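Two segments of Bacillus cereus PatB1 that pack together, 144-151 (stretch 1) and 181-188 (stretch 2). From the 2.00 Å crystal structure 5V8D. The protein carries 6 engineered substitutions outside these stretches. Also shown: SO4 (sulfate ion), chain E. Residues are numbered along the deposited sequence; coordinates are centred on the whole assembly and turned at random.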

# COMPACT_ATOMS: atom_id res chain seq x y z
N PRO A 144 -12.77 -5.22 -0.35
CA PRO A 144 -11.40 -5.57 0.00
C PRO A 144 -10.62 -6.10 -1.20
O PRO A 144 -11.21 -6.77 -2.04
CB PRO A 144 -11.59 -6.67 1.05
CG PRO A 144 -12.87 -7.34 0.65
CD PRO A 144 -13.73 -6.29 -0.01
N ILE A 145 -9.33 -5.80 -1.26
CA ILE A 145 -8.50 -6.36 -2.31
C ILE A 145 -7.55 -7.33 -1.64
O ILE A 145 -6.64 -6.93 -0.91
CB ILE A 145 -7.76 -5.26 -3.11
CG1 ILE A 145 -8.79 -4.23 -3.59
CG2 ILE A 145 -7.01 -5.85 -4.31
CD1 ILE A 145 -8.36 -3.40 -4.79
N LYS A 146 -7.80 -8.62 -1.83
CA LYS A 146 -7.21 -9.64 -0.94
C LYS A 146 -5.91 -10.21 -1.50
O LYS A 146 -5.92 -11.26 -2.15
CB LYS A 146 -8.21 -10.79 -0.70
CG LYS A 146 -9.44 -10.43 0.16
CD LYS A 146 -10.43 -11.64 0.27
CE LYS A 146 -11.76 -11.19 0.90
NZ LYS A 146 -12.90 -12.19 0.89
N LEU A 147 -4.79 -9.55 -1.25
CA LEU A 147 -3.59 -9.87 -1.99
C LEU A 147 -2.95 -11.19 -1.54
O LEU A 147 -2.44 -11.95 -2.37
CB LEU A 147 -2.58 -8.73 -1.89
CG LEU A 147 -2.77 -7.58 -2.89
CD1 LEU A 147 -1.92 -6.36 -2.52
CD2 LEU A 147 -2.41 -8.05 -4.30
N MET A 148 -2.98 -11.47 -0.24
CA MET A 148 -2.42 -12.72 0.23
C MET A 148 -3.13 -13.91 -0.39
O MET A 148 -2.51 -14.86 -0.86
CB MET A 148 -2.50 -12.83 1.74
CG MET A 148 -1.96 -14.16 2.26
SD MET A 148 -0.16 -14.22 2.27
CE MET A 148 0.25 -15.08 0.75
N GLU A 149 -4.46 -13.84 -0.38
CA GLU A 149 -5.26 -14.88 -0.99
C GLU A 149 -4.97 -15.00 -2.50
O GLU A 149 -4.84 -16.09 -3.03
CB GLU A 149 -6.74 -14.59 -0.71
CG GLU A 149 -7.70 -15.71 -1.06
CD GLU A 149 -9.14 -15.32 -0.75
OE1 GLU A 149 -9.44 -15.06 0.43
OE2 GLU A 149 -9.95 -15.25 -1.68
N HIS A 150 -4.84 -13.87 -3.19
CA HIS A 150 -4.49 -13.90 -4.62
C HIS A 150 -3.11 -14.55 -4.82
O HIS A 150 -2.97 -15.46 -5.66
CB HIS A 150 -4.51 -12.47 -5.23
CG HIS A 150 -3.85 -12.37 -6.57
ND1 HIS A 150 -4.39 -12.90 -7.72
CD2 HIS A 150 -2.68 -11.78 -6.95
CE1 HIS A 150 -3.60 -12.66 -8.75
NE2 HIS A 150 -2.56 -11.97 -8.31
N PHE A 151 -2.11 -14.11 -4.06
CA PHE A 151 -0.77 -14.69 -4.19
C PHE A 151 -0.73 -16.18 -3.91
O PHE A 151 -0.08 -16.96 -4.65
CB PHE A 151 0.22 -13.97 -3.25
CG PHE A 151 0.52 -12.57 -3.65
CD1 PHE A 151 0.36 -12.16 -4.96
CD2 PHE A 151 0.95 -11.65 -2.73
CE1 PHE A 151 0.65 -10.85 -5.33
CE2 PHE A 151 1.23 -10.34 -3.10
CZ PHE A 151 1.07 -9.96 -4.41
N GLN A 181 -0.58 -3.96 -9.77
CA GLN A 181 -1.27 -4.53 -10.91
C GLN A 181 -2.62 -5.10 -10.50
O GLN A 181 -3.63 -4.75 -11.07
CB GLN A 181 -0.41 -5.62 -11.55
CG GLN A 181 -0.97 -6.24 -12.81
CD GLN A 181 0.07 -7.07 -13.52
OE1 GLN A 181 0.81 -7.81 -12.87
NE2 GLN A 181 0.17 -6.92 -14.84
N TYR A 182 -2.60 -6.00 -9.53
CA TYR A 182 -3.81 -6.67 -9.09
C TYR A 182 -4.83 -5.66 -8.52
O TYR A 182 -6.04 -5.77 -8.74
CB TYR A 182 -3.47 -7.73 -8.05
CG TYR A 182 -4.63 -8.64 -7.73
CD1 TYR A 182 -5.07 -9.57 -8.66
CD2 TYR A 182 -5.29 -8.55 -6.51
CE1 TYR A 182 -6.15 -10.40 -8.39
CE2 TYR A 182 -6.38 -9.38 -6.22
CZ TYR A 182 -6.80 -10.29 -7.17
OH TYR A 182 -7.86 -11.12 -6.90
N ILE A 183 -4.32 -4.67 -7.79
CA ILE A 183 -5.19 -3.65 -7.20
C ILE A 183 -5.90 -2.86 -8.29
O ILE A 183 -7.14 -2.76 -8.31
CB ILE A 183 -4.41 -2.68 -6.29
CG1 ILE A 183 -4.05 -3.37 -4.97
CG2 ILE A 183 -5.26 -1.42 -6.01
CD1 ILE A 183 -2.91 -2.70 -4.23
N MET A 184 -5.14 -2.31 -9.23
CA MET A 184 -5.78 -1.44 -10.20
C MET A 184 -6.63 -2.20 -11.21
O MET A 184 -7.72 -1.75 -11.56
CB MET A 184 -4.75 -0.58 -10.93
CG MET A 184 -4.09 0.45 -10.05
SD MET A 184 -5.25 1.43 -9.08
CE MET A 184 -6.39 2.01 -10.34
N ASN A 185 -6.16 -3.36 -11.67
CA ASN A 185 -7.01 -4.13 -12.58
C ASN A 185 -8.29 -4.63 -11.88
O ASN A 185 -9.32 -4.81 -12.52
CB ASN A 185 -6.22 -5.29 -13.19
CG ASN A 185 -5.14 -4.84 -14.18
OD1 ASN A 185 -5.15 -3.71 -14.68
ND2 ASN A 185 -4.20 -5.74 -14.48
N THR A 186 -8.24 -4.83 -10.57
CA THR A 186 -9.47 -5.14 -9.84
C THR A 186 -10.43 -3.94 -9.81
O THR A 186 -11.62 -4.08 -10.09
CB THR A 186 -9.18 -5.59 -8.42
OG1 THR A 186 -8.51 -6.85 -8.47
CG2 THR A 186 -10.47 -5.74 -7.61
N ILE A 187 -9.91 -2.77 -9.47
CA ILE A 187 -10.73 -1.56 -9.44
C ILE A 187 -11.29 -1.26 -10.83
O ILE A 187 -12.46 -0.91 -10.97
CB ILE A 187 -9.93 -0.34 -8.92
CG1 ILE A 187 -9.68 -0.49 -7.41
CG2 ILE A 187 -10.66 0.96 -9.22
CD1 ILE A 187 -8.61 0.45 -6.86
N GLY A 188 -10.46 -1.47 -11.84
CA GLY A 188 -10.86 -1.25 -13.22
C GLY A 188 -12.02 -2.15 -13.62
O GLY A 188 -12.80 -1.82 -14.51
S SO4 E . 1.30 -9.46 -17.68
O1 SO4 E . 1.03 -8.96 -19.01
O2 SO4 E . 1.69 -8.35 -16.82
O3 SO4 E . 0.12 -10.09 -17.12
O4 SO4 E . 2.40 -10.43 -17.74

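The most striking feature of this contact is an aromatic stack: the imidazole of His-150 lies face to face on the phenol ring of Tyr-182, with ring centroids 3.7 Å apart and planes inclined by only 18°. The fit is tight, for His-150 ND1 comes within 3.1 Å of Tyr-182 CE1, a notably short contact. Stacking suits two flat, unsaturated rings because their broad faces meet, and imidazole, more polar than a benzene ring, stacks well on the electron-rich phenol. The chain leading to the imidazole joins in, since His-150 CB sits 3.9 Å from the centroid of the Tyr-182 ring and nearly above it, an arrangement that makes a CH-pi contact. Both residues hold chi1 in the t well, and in both the CA-to-CB bond points toward the opposing stretch. Both remain partly exposed, which suits side chains that combine a flat surface for packing with polar atoms that tolerate water.

The backbones do not bond to each other; they come closest, among the CA atoms, at Ile-145 CA and Ile-183 CA, 6.5 Å apart. Stretch 1 passes from the end of a strand into the start of a helix, with Lys-146 at the N-cap position; stretch 2 is helical throughout. The strand axis approaches the second helix to 9.2 Å, running at 137° to it, whereas the two helices cross at 104°, close to perpendicular, with 11.6 Å between their axes. No hydrogen bond joins the stretches, so side-chain packing carries the contact, burying 382 Å² in total. Backbone hydrogen bonds are satisfied locally instead: in stretch 1, His-150 N donates to Lys-146 O at 3.0 Å, closing the first turn of the helix.

Ile-145 provides the main apolar anchor from the strand. Its CA-to-CB bond points toward the helix, and its branched side chain can touch several neighbours at once. Ile-145 CG2 packs 3.9 Å from Tyr-182 CD2, while Ile-145 CD1 reaches farther along the helix, lying 3.9 Å from Ile-183 CG2 and 4.1 Å from Ile-187 CG1. These aliphatic groups have no polar demands to meet, and burying them together removes hydrocarbon from water.

Leu-147 links this cluster to the aromatic pair. Its CA-to-CB bond points sideways, yet the end of the side chain comes nearer: Leu-147 CD2 lies 3.7 Å from Tyr-182 CD2, and Leu-147 CD1 lies 4.2 Å from Ile-183 CD1. The fork of leucine thus allows one methyl to meet the tyrosine ring and the other to meet isoleucine. Tyr-182 consequently serves both chemistries, stacking with histidine and packing against aliphatic carbon.

Thr-186, one turn beyond Tyr-182, shows how a polar residue can fit beside hydrocarbon. Its OG1 donates a 2.7 Å hydrogen bond to Tyr-182 O within the helix, satisfying the hydroxyl, while its methyl CG2 lies 4.2 Å from Ile-145 CD1. Away from the interface, Gln-181 NE2 donates a 2.9 Å hydrogen bond to O2 of the sulfate ion, probably acquired from the crystallisation liquor.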